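Local structure of nicastrin (Dictyostelium purpureum, 4R12) at residues A[427-432]-A[450-455]; A[235-240]-A[325-330]; A[339-345]-A[369-375]; A[232-236]-A[417-422]. The protein probably serves as the substrate-recruiting subunit of gamma-secretase, the complex that cleaves membrane proteins such as Notch receptors within the membrane. All blocks are in the same frame, centred on the assembly; numbering follows the deposited sequence.

In the fold
Contacts 2, 3 and 4 lie in the nicastrin large lobe. Contact 1 joins helix 427-441 of that lobe to helix 452-463 and the residues before it. Contacts 2 and 4 are close neighbours, with centres 8 Å apart. Both use the start of helix 234-252 and share D235 and Q236. Contact 3 pairs two strands farther out, its centre 14 Å from that of contact 2. The centre of contact 1 is 15 Å from that of contact 2. Along the chain, contact 2 closes first, then contact 3, then contact 4, before contact 1 opens. I430 of helix 427-441 touches F239 and I328 of contact 2 and I370 and L342 of contact 3, so it ties them together.

Contact 1: residues A[427-432]-A[450-455]; sequences LNDIVY and IDKNFI
L427 CD2 meets I455 CG2 at 3.6 Å, and the two side chains run alongside, headed opposite ways. This is the buried part of the contact. V431 lies one turn further along helix 427-441 and sends CG1 to I450 CG2, 3.9 Å away. I450 packs closely: its CG2 is 3.5 Å from Y432 CA and sits at the edge of the tyrosine ring. Its other branch is turned between the backbone N and the carbonyl carbon (chi1 62°), and I450 CD1 meets N428 CB at 3.7 Å.

The amide of N428 lies between I450 and I455, with OD1 3.7 Å from I455 CD1. An alanine here would remove that amide and is likely to leave a gap between the two isoleucines. The looser side faces solvent. There the extended, exposed K452 passes N428 at about a right angle, with CE 3.9 Å from ND2.

The contact packs the start of helix 427-441 against the start of helix 452-463 and the residues leading into it. D451 N-caps the second helix, its OD1 accepting from F454 N at 3.0 Å. No hydrogen bond joins the segments; the contact rests mainly on packing of L427, V431, I450 and I455, with N428 among them.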
# COMPACT_ATOMS: atom_id res chain seq x y z
N LEU A 427 19.02 -5.75 -1.54
CA LEU A 427 18.63 -4.35 -1.55
C LEU A 427 19.75 -3.39 -1.99
O LEU A 427 19.53 -2.51 -2.83
CB LEU A 427 18.10 -3.95 -0.16
CG LEU A 427 17.62 -2.52 0.01
CD1 LEU A 427 16.55 -2.17 -1.02
CD2 LEU A 427 17.05 -2.37 1.44
N ASN A 428 20.96 -3.55 -1.44
CA ASN A 428 22.07 -2.67 -1.81
C ASN A 428 22.34 -2.67 -3.32
O ASN A 428 22.45 -1.62 -3.95
CB ASN A 428 23.33 -3.08 -1.05
CG ASN A 428 23.30 -2.67 0.43
OD1 ASN A 428 22.35 -2.06 0.91
ND2 ASN A 428 24.36 -3.02 1.15
N ASP A 429 22.44 -3.88 -3.88
CA ASP A 429 22.63 -4.06 -5.32
C ASP A 429 21.53 -3.39 -6.14
O ASP A 429 21.81 -2.68 -7.10
CB ASP A 429 22.72 -5.55 -5.66
CG ASP A 429 24.13 -6.10 -5.49
OD1 ASP A 429 25.06 -5.28 -5.32
OD2 ASP A 429 24.32 -7.33 -5.54
N ILE A 430 20.26 -3.60 -5.75
CA ILE A 430 19.16 -3.00 -6.49
C ILE A 430 19.21 -1.47 -6.40
O ILE A 430 19.03 -0.78 -7.41
CB ILE A 430 17.80 -3.57 -5.99
CG1 ILE A 430 17.72 -5.06 -6.35
CG2 ILE A 430 16.63 -2.80 -6.60
CD1 ILE A 430 16.50 -5.81 -5.75
N VAL A 431 19.49 -0.92 -5.20
CA VAL A 431 19.60 0.53 -5.07
C VAL A 431 20.76 1.06 -5.93
O VAL A 431 20.62 2.06 -6.65
CB VAL A 431 19.81 0.97 -3.61
CG1 VAL A 431 20.02 2.48 -3.52
CG2 VAL A 431 18.59 0.55 -2.77
N TYR A 432 21.90 0.39 -5.86
CA TYR A 432 23.05 0.80 -6.67
C TYR A 432 22.74 0.76 -8.16
O TYR A 432 23.00 1.73 -8.90
CB TYR A 432 24.28 -0.06 -6.39
CG TYR A 432 25.42 0.33 -7.31
CD1 TYR A 432 26.11 1.51 -7.09
CD2 TYR A 432 25.76 -0.45 -8.42
CE1 TYR A 432 27.15 1.91 -7.93
CE2 TYR A 432 26.80 -0.06 -9.27
CZ TYR A 432 27.49 1.13 -9.02
OH TYR A 432 28.51 1.55 -9.84
N ILE A 450 26.00 4.35 -2.76
CA ILE A 450 24.69 4.25 -2.11
C ILE A 450 24.79 4.66 -0.64
O ILE A 450 25.82 4.51 -0.01
CB ILE A 450 24.07 2.85 -2.20
CG1 ILE A 450 24.94 1.80 -1.50
CG2 ILE A 450 23.89 2.46 -3.67
CD1 ILE A 450 24.27 0.43 -1.40
N ASP A 451 23.70 5.20 -0.11
CA ASP A 451 23.71 5.66 1.27
C ASP A 451 23.29 4.50 2.17
O ASP A 451 22.11 4.30 2.44
CB ASP A 451 22.79 6.88 1.42
CG ASP A 451 22.92 7.55 2.79
OD1 ASP A 451 23.24 6.85 3.76
OD2 ASP A 451 22.66 8.76 2.87
N LYS A 452 24.28 3.75 2.64
CA LYS A 452 24.01 2.53 3.40
C LYS A 452 23.44 2.85 4.77
O LYS A 452 22.63 2.10 5.28
CB LYS A 452 25.28 1.69 3.54
CG LYS A 452 25.69 1.01 2.23
CD LYS A 452 26.93 0.13 2.41
CE LYS A 452 27.33 -0.52 1.08
NZ LYS A 452 28.56 -1.33 1.23
N ASN A 453 23.86 3.96 5.37
CA ASN A 453 23.32 4.35 6.68
C ASN A 453 21.80 4.54 6.57
O ASN A 453 21.04 4.04 7.39
CB ASN A 453 23.98 5.63 7.21
CG ASN A 453 23.52 5.99 8.62
OD1 ASN A 453 24.01 5.43 9.61
ND2 ASN A 453 22.57 6.91 8.73
N PHE A 454 21.38 5.25 5.53
CA PHE A 454 19.96 5.48 5.27
C PHE A 454 19.19 4.17 4.97
O PHE A 454 18.10 3.94 5.51
CB PHE A 454 19.82 6.47 4.11
CG PHE A 454 18.41 6.81 3.75
CD1 PHE A 454 17.75 7.86 4.37
CD2 PHE A 454 17.74 6.10 2.74
CE1 PHE A 454 16.45 8.19 4.02
CE2 PHE A 454 16.45 6.42 2.39
CZ PHE A 454 15.80 7.47 3.02
N ILE A 455 19.75 3.34 4.10
CA ILE A 455 19.16 2.03 3.77
C ILE A 455 18.92 1.21 5.04
O ILE A 455 17.83 0.67 5.27
CB ILE A 455 20.07 1.23 2.76
CG1 ILE A 455 20.06 1.89 1.37
CG2 ILE A 455 19.62 -0.23 2.64
CD1 ILE A 455 21.20 1.40 0.42

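Contact 2: residues A[235-240]-A[325-330]; sequences DQSSFA and LNQIGR
F239 lays one ring face on G329. The G329 CA sits over the ring centre, 3.4 Å from the centroid and 8° off the normal, a CH-pi contact. With no side chain on G329, the backbone can lie this close to the ring. This is the core of the nicastrin large lobe, an alpha/beta domain related to zinc exopeptidases. Here helix 234-252 packs on the loop that follows strand 319-325.

Beside the ring, I328 CG1 reaches F239 CD1 at 3.8 Å and also touches A240. The methyl of A240 meets L325 CB at 3.9 Å. Helix 427-441 adds L427 and I430 to this apolar centre.

Polar groups take over toward D235. Q327 passes its CB and CG by the carbonyl of D235, and its OE1 is bonded to N409. Q327 CA makes a CA-H...O contact of 3.2 Å with D235 O. Two waters bridge helix and loop: one donates to D235 O and accepts from A240 N and I328 N. The other joins Q236 O to Q327 N.

The R330 guanidinium stays off the D235 carboxylate (NE to OD2 5.2 Å); NH1 is bonded to N421 O. R330 CB, CG and CD pass close to D235 OD2, the two side chains roughly perpendicular. D235 CG is anti to its own N (chi1 -157°), bringing OD1 to the loop to accept from G329 N at 2.8 Å in a bent bond.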
# COMPACT_ATOMS: atom_id res chain seq x y z
N ASP A 235 6.92 -7.45 -0.14
CA ASP A 235 7.19 -7.59 -1.58
C ASP A 235 6.16 -6.85 -2.42
O ASP A 235 6.49 -6.31 -3.48
CB ASP A 235 7.25 -9.06 -2.02
CG ASP A 235 8.05 -9.24 -3.31
OD1 ASP A 235 9.00 -8.45 -3.52
OD2 ASP A 235 7.73 -10.15 -4.12
N GLN A 236 4.91 -6.82 -1.95
CA GLN A 236 3.85 -6.14 -2.68
C GLN A 236 4.22 -4.69 -3.02
O GLN A 236 4.05 -4.26 -4.16
CB GLN A 236 2.55 -6.15 -1.86
CG GLN A 236 1.39 -5.46 -2.57
CD GLN A 236 0.11 -5.54 -1.75
OE1 GLN A 236 0.15 -5.52 -0.52
NE2 GLN A 236 -1.02 -5.64 -2.44
N SER A 237 4.71 -3.95 -2.03
CA SER A 237 5.03 -2.54 -2.23
C SER A 237 6.28 -2.03 -1.48
O SER A 237 7.09 -1.32 -2.04
CB SER A 237 3.85 -1.67 -1.77
OG SER A 237 2.65 -1.97 -2.47
N SER A 238 6.39 -2.36 -0.19
CA SER A 238 7.25 -1.56 0.67
C SER A 238 8.75 -1.84 0.45
O SER A 238 9.58 -0.95 0.69
CB SER A 238 6.86 -1.76 2.14
OG SER A 238 7.05 -3.09 2.56
N PHE A 239 9.11 -3.02 -0.05
CA PHE A 239 10.51 -3.22 -0.43
C PHE A 239 10.89 -2.19 -1.51
O PHE A 239 11.90 -1.49 -1.37
CB PHE A 239 10.77 -4.66 -0.91
CG PHE A 239 12.23 -4.98 -1.22
CD1 PHE A 239 12.83 -4.56 -2.40
CD2 PHE A 239 12.97 -5.78 -0.36
CE1 PHE A 239 14.15 -4.88 -2.69
CE2 PHE A 239 14.28 -6.12 -0.65
CZ PHE A 239 14.88 -5.67 -1.82
N ALA A 240 10.07 -2.09 -2.56
CA ALA A 240 10.28 -1.08 -3.60
C ALA A 240 10.22 0.36 -3.07
O ALA A 240 11.01 1.21 -3.48
CB ALA A 240 9.25 -1.26 -4.76
N LEU A 325 8.69 0.37 -10.49
CA LEU A 325 9.08 -0.72 -9.62
C LEU A 325 7.81 -1.43 -9.14
O LEU A 325 6.92 -0.80 -8.61
CB LEU A 325 9.88 -0.20 -8.43
CG LEU A 325 11.06 0.69 -8.81
CD1 LEU A 325 11.83 1.03 -7.55
CD2 LEU A 325 11.95 0.00 -9.85
N ASN A 326 7.71 -2.75 -9.34
CA ASN A 326 6.49 -3.43 -8.95
C ASN A 326 6.74 -4.87 -8.53
O ASN A 326 6.70 -5.79 -9.37
CB ASN A 326 5.47 -3.37 -10.10
CG ASN A 326 4.05 -3.61 -9.61
OD1 ASN A 326 3.77 -4.64 -9.01
ND2 ASN A 326 3.17 -2.63 -9.81
N GLN A 327 6.97 -5.02 -7.23
CA GLN A 327 7.42 -6.25 -6.55
C GLN A 327 8.84 -6.65 -6.97
O GLN A 327 9.04 -7.39 -7.94
CB GLN A 327 6.43 -7.40 -6.79
CG GLN A 327 4.99 -7.04 -6.41
CD GLN A 327 4.11 -8.28 -6.20
OE1 GLN A 327 3.97 -8.77 -5.07
NE2 GLN A 327 3.55 -8.80 -7.28
N ILE A 328 9.83 -6.16 -6.23
CA ILE A 328 11.24 -6.38 -6.62
C ILE A 328 12.09 -6.95 -5.48
O ILE A 328 13.33 -7.00 -5.59
CB ILE A 328 11.88 -5.07 -7.14
CG1 ILE A 328 11.90 -3.98 -6.06
CG2 ILE A 328 11.17 -4.59 -8.41
CD1 ILE A 328 12.73 -2.74 -6.47
N GLY A 329 11.43 -7.43 -4.43
CA GLY A 329 12.11 -7.88 -3.22
C GLY A 329 12.27 -9.39 -3.11
O GLY A 329 12.85 -9.91 -2.14
N ARG A 330 11.76 -10.11 -4.10
CA ARG A 330 11.99 -11.55 -4.14
C ARG A 330 12.58 -12.00 -5.45
O ARG A 330 12.08 -12.95 -6.05
CB ARG A 330 10.69 -12.32 -3.90
CG ARG A 330 10.36 -12.50 -2.47
CD ARG A 330 9.10 -13.33 -2.30
NE ARG A 330 9.33 -14.76 -2.42
CZ ARG A 330 9.71 -15.56 -1.42
NH1 ARG A 330 9.95 -15.05 -0.22
NH2 ARG A 330 9.87 -16.86 -1.64
O HOH W 1 8.49 -4.45 -3.86
O HOH W 2 6.37 -3.07 -5.38

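Contact 3: residues A[339-345]-A[369-375]; sequences KYSLYLH and TITFKPT
Y340 N donates a hydrogen bond to T369 O at 2.7 Å, the first of five backbone hydrogen bonds between the two strands. T371 N then bonds to Y340 O, and L342 N to T371 O. K373 N follows to L342 O, and L344 N to K373 O. CA-H...O contacts lie between them, such as S341 CA to T371 O at 3.3 Å.

Side chains alternate between two faces. L342, L344, I370 and F372 share one. L342 and F372 project together from the sheet, with L342 CB 3.8 Å from F372 CE1. L344 comes to the same ring obliquely and puts CD2 3.7 Å from F372 CD1.

This is parallel pairing within a beta-alpha-beta unit: strand 339-347, helix 352-362, strand 370-374. The connecting helix covers the apolar face, where L358 touches L344 and A362 touches F372. Helix 427-441 covers the other end of that face through I433, which touches both I370 and F372.

S341, Y343, T371 and K373 occupy the opposite face. K373 runs beside Y343, its CB 3.6 Å from ring atom CE2. The extended K373 chain carries its NZ to 3.0 Å from S341 OG. A salt bridge to D334 holds the same NZ.

At the far end T375 CB sits over a face of the H345 ring, 3.4 Å from ND1. H345 NE2 has hydrogen-bond partners in H403 O and T401 OG1, which help fix the ring's rotation. T375 OG1 is hydrogen-bonded to D404 OD1. T369 OG1, at the near end, is bonded to D429 OD2.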
# COMPACT_ATOMS: atom_id res chain seq x y z
N LYS A 339 23.15 -15.64 -9.75
CA LYS A 339 22.59 -14.31 -9.57
C LYS A 339 21.07 -14.40 -9.44
O LYS A 339 20.46 -15.37 -9.88
CB LYS A 339 22.97 -13.38 -10.74
CG LYS A 339 24.48 -13.10 -10.89
CD LYS A 339 24.73 -11.87 -11.77
CE LYS A 339 26.20 -11.74 -12.21
NZ LYS A 339 27.11 -11.25 -11.14
N TYR A 340 20.48 -13.37 -8.84
CA TYR A 340 19.03 -13.29 -8.66
C TYR A 340 18.41 -12.52 -9.82
O TYR A 340 18.93 -11.46 -10.21
CB TYR A 340 18.69 -12.61 -7.33
CG TYR A 340 19.16 -13.37 -6.12
CD1 TYR A 340 18.41 -14.41 -5.60
CD2 TYR A 340 20.36 -13.04 -5.50
CE1 TYR A 340 18.83 -15.11 -4.49
CE2 TYR A 340 20.79 -13.73 -4.38
CZ TYR A 340 20.03 -14.77 -3.88
OH TYR A 340 20.45 -15.46 -2.77
N SER A 341 17.31 -13.02 -10.37
CA SER A 341 16.70 -12.41 -11.55
C SER A 341 15.59 -11.44 -11.23
O SER A 341 14.68 -11.76 -10.46
CB SER A 341 16.13 -13.49 -12.48
OG SER A 341 17.10 -14.46 -12.81
N LEU A 342 15.67 -10.25 -11.83
CA LEU A 342 14.51 -9.37 -11.92
C LEU A 342 14.07 -9.37 -13.36
O LEU A 342 14.88 -9.56 -14.26
CB LEU A 342 14.83 -7.95 -11.45
CG LEU A 342 15.08 -7.79 -9.95
CD1 LEU A 342 15.52 -6.34 -9.62
CD2 LEU A 342 13.85 -8.18 -9.11
N TYR A 343 12.78 -9.15 -13.58
CA TYR A 343 12.18 -9.31 -14.90
C TYR A 343 11.71 -7.98 -15.45
O TYR A 343 11.17 -7.15 -14.72
CB TYR A 343 11.04 -10.32 -14.84
CG TYR A 343 11.55 -11.72 -14.63
CD1 TYR A 343 11.79 -12.22 -13.35
CD2 TYR A 343 11.86 -12.53 -15.72
CE1 TYR A 343 12.29 -13.51 -13.16
CE2 TYR A 343 12.36 -13.81 -15.54
CZ TYR A 343 12.57 -14.29 -14.26
OH TYR A 343 13.06 -15.57 -14.11
N LEU A 344 11.95 -7.76 -16.73
CA LEU A 344 11.62 -6.49 -17.36
C LEU A 344 10.40 -6.66 -18.25
O LEU A 344 10.46 -7.36 -19.26
CB LEU A 344 12.81 -5.97 -18.18
CG LEU A 344 14.06 -5.69 -17.35
CD1 LEU A 344 15.18 -5.15 -18.23
CD2 LEU A 344 13.77 -4.73 -16.19
N HIS A 345 9.28 -6.06 -17.85
CA HIS A 345 8.06 -6.11 -18.65
C HIS A 345 7.90 -4.78 -19.35
O HIS A 345 7.71 -3.76 -18.70
CB HIS A 345 6.84 -6.42 -17.76
CG HIS A 345 7.03 -7.62 -16.89
ND1 HIS A 345 6.33 -8.79 -17.07
CD2 HIS A 345 7.87 -7.85 -15.85
CE1 HIS A 345 6.71 -9.68 -16.17
NE2 HIS A 345 7.65 -9.14 -15.42
N THR A 369 24.79 -9.11 -7.66
CA THR A 369 24.02 -10.34 -7.45
C THR A 369 22.71 -10.32 -8.22
O THR A 369 21.87 -11.21 -8.08
CB THR A 369 23.72 -10.57 -5.96
OG1 THR A 369 22.94 -9.49 -5.46
CG2 THR A 369 25.01 -10.65 -5.17
N ILE A 370 22.55 -9.29 -9.05
CA ILE A 370 21.32 -9.04 -9.79
C ILE A 370 21.54 -9.18 -11.29
O ILE A 370 22.53 -8.68 -11.83
CB ILE A 370 20.76 -7.64 -9.47
CG1 ILE A 370 20.40 -7.52 -7.99
CG2 ILE A 370 19.56 -7.32 -10.36
CD1 ILE A 370 19.27 -8.45 -7.55
N THR A 371 20.63 -9.87 -11.96
CA THR A 371 20.62 -9.93 -13.41
C THR A 371 19.20 -9.67 -13.90
O THR A 371 18.23 -9.92 -13.17
CB THR A 371 21.15 -11.30 -13.92
OG1 THR A 371 21.34 -11.24 -15.34
CG2 THR A 371 20.17 -12.42 -13.58
N PHE A 372 19.07 -9.16 -15.12
CA PHE A 372 17.75 -8.88 -15.68
C PHE A 372 17.39 -9.86 -16.80
O PHE A 372 18.23 -10.21 -17.64
CB PHE A 372 17.68 -7.44 -16.21
CG PHE A 372 17.73 -6.40 -15.13
CD1 PHE A 372 16.62 -6.17 -14.31
CD2 PHE A 372 18.87 -5.64 -14.93
CE1 PHE A 372 16.66 -5.20 -13.30
CE2 PHE A 372 18.92 -4.67 -13.93
CZ PHE A 372 17.81 -4.45 -13.11
N LYS A 373 16.14 -10.29 -16.80
CA LYS A 373 15.61 -11.17 -17.83
C LYS A 373 14.36 -10.59 -18.46
O LYS A 373 13.61 -9.86 -17.81
CB LYS A 373 15.31 -12.56 -17.25
CG LYS A 373 16.55 -13.40 -17.06
CD LYS A 373 16.27 -14.65 -16.25
CE LYS A 373 17.59 -15.30 -15.82
NZ LYS A 373 17.37 -16.53 -15.02
N PRO A 374 14.12 -10.92 -19.73
CA PRO A 374 12.84 -10.53 -20.32
C PRO A 374 11.71 -11.41 -19.82
O PRO A 374 11.93 -12.55 -19.40
CB PRO A 374 13.08 -10.73 -21.83
CG PRO A 374 14.14 -11.77 -21.90
CD PRO A 374 15.04 -11.52 -20.72
N THR A 375 10.49 -10.88 -19.85
CA THR A 375 9.32 -11.70 -19.60
C THR A 375 8.95 -12.51 -20.85
O THR A 375 9.37 -12.18 -21.96
CB THR A 375 8.12 -10.84 -19.15
OG1 THR A 375 7.03 -11.69 -18.81
CG2 THR A 375 7.69 -9.87 -20.25
O HOH W 3 10.29 -9.01 -22.17

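Contact 4: residues A[232-236]-A[417-422]; sequences IGADQ and DDNENV
D417 meets the first turn of helix 234-252 with both its backbone carbonyl and its carboxylate. A234 N gives a nearly straight bond to D417 O at 2.8 Å, from above the carbonyl plane. D235 N bonds to D417 OD1 at 2.7 Å on the syn side, 21° out of the carboxylate plane. Q236 N uses the syn lone pair of D417 OD2, at 3.0 Å. With chi1 at -175°, D417 swings its carboxylate away from its own N and over the helix start.

This is the helix N-terminus, with G233 at the N-cap position. Its first N-H groups have no carbonyl one turn back, and an acidic residue from the loop before helix 427-441 supplies acceptors instead. N421 ND2 also bonds to OD1, from above the carboxylate plane, and N409 ND2 bonds to OD2. Replacing D417 by a leucine would remove both oxygens and would probably leave the N-H groups of D235 and Q236 short of an acceptor.

A234 fills the space beside the carboxylate. Its CB lies 3.2 Å from D418 O and 3.8 Å from V422 CG1. V422 then continues over D235, with CG1 3.5 Å from D235 N. D418 OD2 forms a salt bridge with K101.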
# COMPACT_ATOMS: atom_id res chain seq x y z
N ILE A 232 1.89 -4.64 5.93
CA ILE A 232 3.30 -4.35 5.62
C ILE A 232 3.55 -4.43 4.12
O ILE A 232 4.20 -3.54 3.54
CB ILE A 232 4.23 -5.32 6.36
CG1 ILE A 232 4.04 -5.20 7.87
CG2 ILE A 232 5.72 -5.10 5.96
CD1 ILE A 232 4.93 -6.12 8.67
N GLY A 233 3.00 -5.47 3.48
CA GLY A 233 3.18 -5.70 2.04
C GLY A 233 4.64 -5.54 1.60
O GLY A 233 4.94 -4.72 0.73
N ALA A 234 5.53 -6.32 2.20
CA ALA A 234 6.96 -6.16 1.96
C ALA A 234 7.28 -6.32 0.46
O ALA A 234 7.80 -5.39 -0.16
CB ALA A 234 7.75 -7.16 2.80
N ASP A 235 6.92 -7.45 -0.14
CA ASP A 235 7.19 -7.59 -1.58
C ASP A 235 6.16 -6.85 -2.42
O ASP A 235 6.49 -6.31 -3.48
CB ASP A 235 7.25 -9.06 -2.02
CG ASP A 235 8.05 -9.24 -3.31
OD1 ASP A 235 9.00 -8.45 -3.52
OD2 ASP A 235 7.73 -10.15 -4.12
N GLN A 236 4.91 -6.82 -1.95
CA GLN A 236 3.85 -6.14 -2.68
C GLN A 236 4.22 -4.69 -3.02
O GLN A 236 4.05 -4.26 -4.16
CB GLN A 236 2.55 -6.15 -1.86
CG GLN A 236 1.39 -5.46 -2.57
CD GLN A 236 0.11 -5.54 -1.75
OE1 GLN A 236 0.15 -5.52 -0.52
NE2 GLN A 236 -1.02 -5.64 -2.44
N ASP A 417 3.31 -11.18 4.27
CA ASP A 417 4.19 -10.50 3.34
C ASP A 417 5.01 -9.49 4.14
O ASP A 417 4.77 -8.28 4.10
CB ASP A 417 3.39 -9.81 2.22
CG ASP A 417 4.28 -9.19 1.16
OD1 ASP A 417 5.52 -9.40 1.19
OD2 ASP A 417 3.73 -8.47 0.28
N ASP A 418 5.99 -10.02 4.88
CA ASP A 418 6.72 -9.23 5.87
C ASP A 418 8.23 -9.30 5.61
O ASP A 418 8.67 -9.72 4.53
CB ASP A 418 6.37 -9.72 7.29
CG ASP A 418 6.71 -11.19 7.51
OD1 ASP A 418 7.48 -11.78 6.72
OD2 ASP A 418 6.19 -11.76 8.50
N ASN A 419 9.05 -8.92 6.60
CA ASN A 419 10.49 -8.81 6.36
C ASN A 419 11.12 -10.14 6.01
O ASN A 419 12.14 -10.18 5.32
CB ASN A 419 11.24 -8.14 7.55
CG ASN A 419 11.17 -8.93 8.86
OD1 ASN A 419 10.73 -10.07 8.93
ND2 ASN A 419 11.64 -8.29 9.94
N GLU A 420 10.49 -11.23 6.45
CA GLU A 420 10.99 -12.57 6.13
C GLU A 420 10.54 -13.06 4.76
O GLU A 420 10.95 -14.13 4.30
CB GLU A 420 10.57 -13.55 7.22
CG GLU A 420 11.30 -13.29 8.52
CD GLU A 420 11.00 -14.31 9.59
OE1 GLU A 420 10.10 -15.15 9.38
OE2 GLU A 420 11.68 -14.27 10.63
N ASN A 421 9.71 -12.28 4.09
CA ASN A 421 9.22 -12.64 2.77
C ASN A 421 10.03 -11.99 1.66
O ASN A 421 9.76 -12.21 0.49
CB ASN A 421 7.73 -12.25 2.63
CG ASN A 421 7.07 -12.87 1.39
OD1 ASN A 421 7.23 -14.05 1.11
ND2 ASN A 421 6.32 -12.05 0.65
N VAL A 422 11.02 -11.16 2.01
CA VAL A 422 11.81 -10.48 0.98
C VAL A 422 13.30 -10.69 1.22
O VAL A 422 13.69 -11.12 2.30
CB VAL A 422 11.52 -8.96 0.94
CG1 VAL A 422 10.16 -8.69 0.26
CG2 VAL A 422 11.56 -8.37 2.35
O HOH W 4 0.97 -8.00 0.47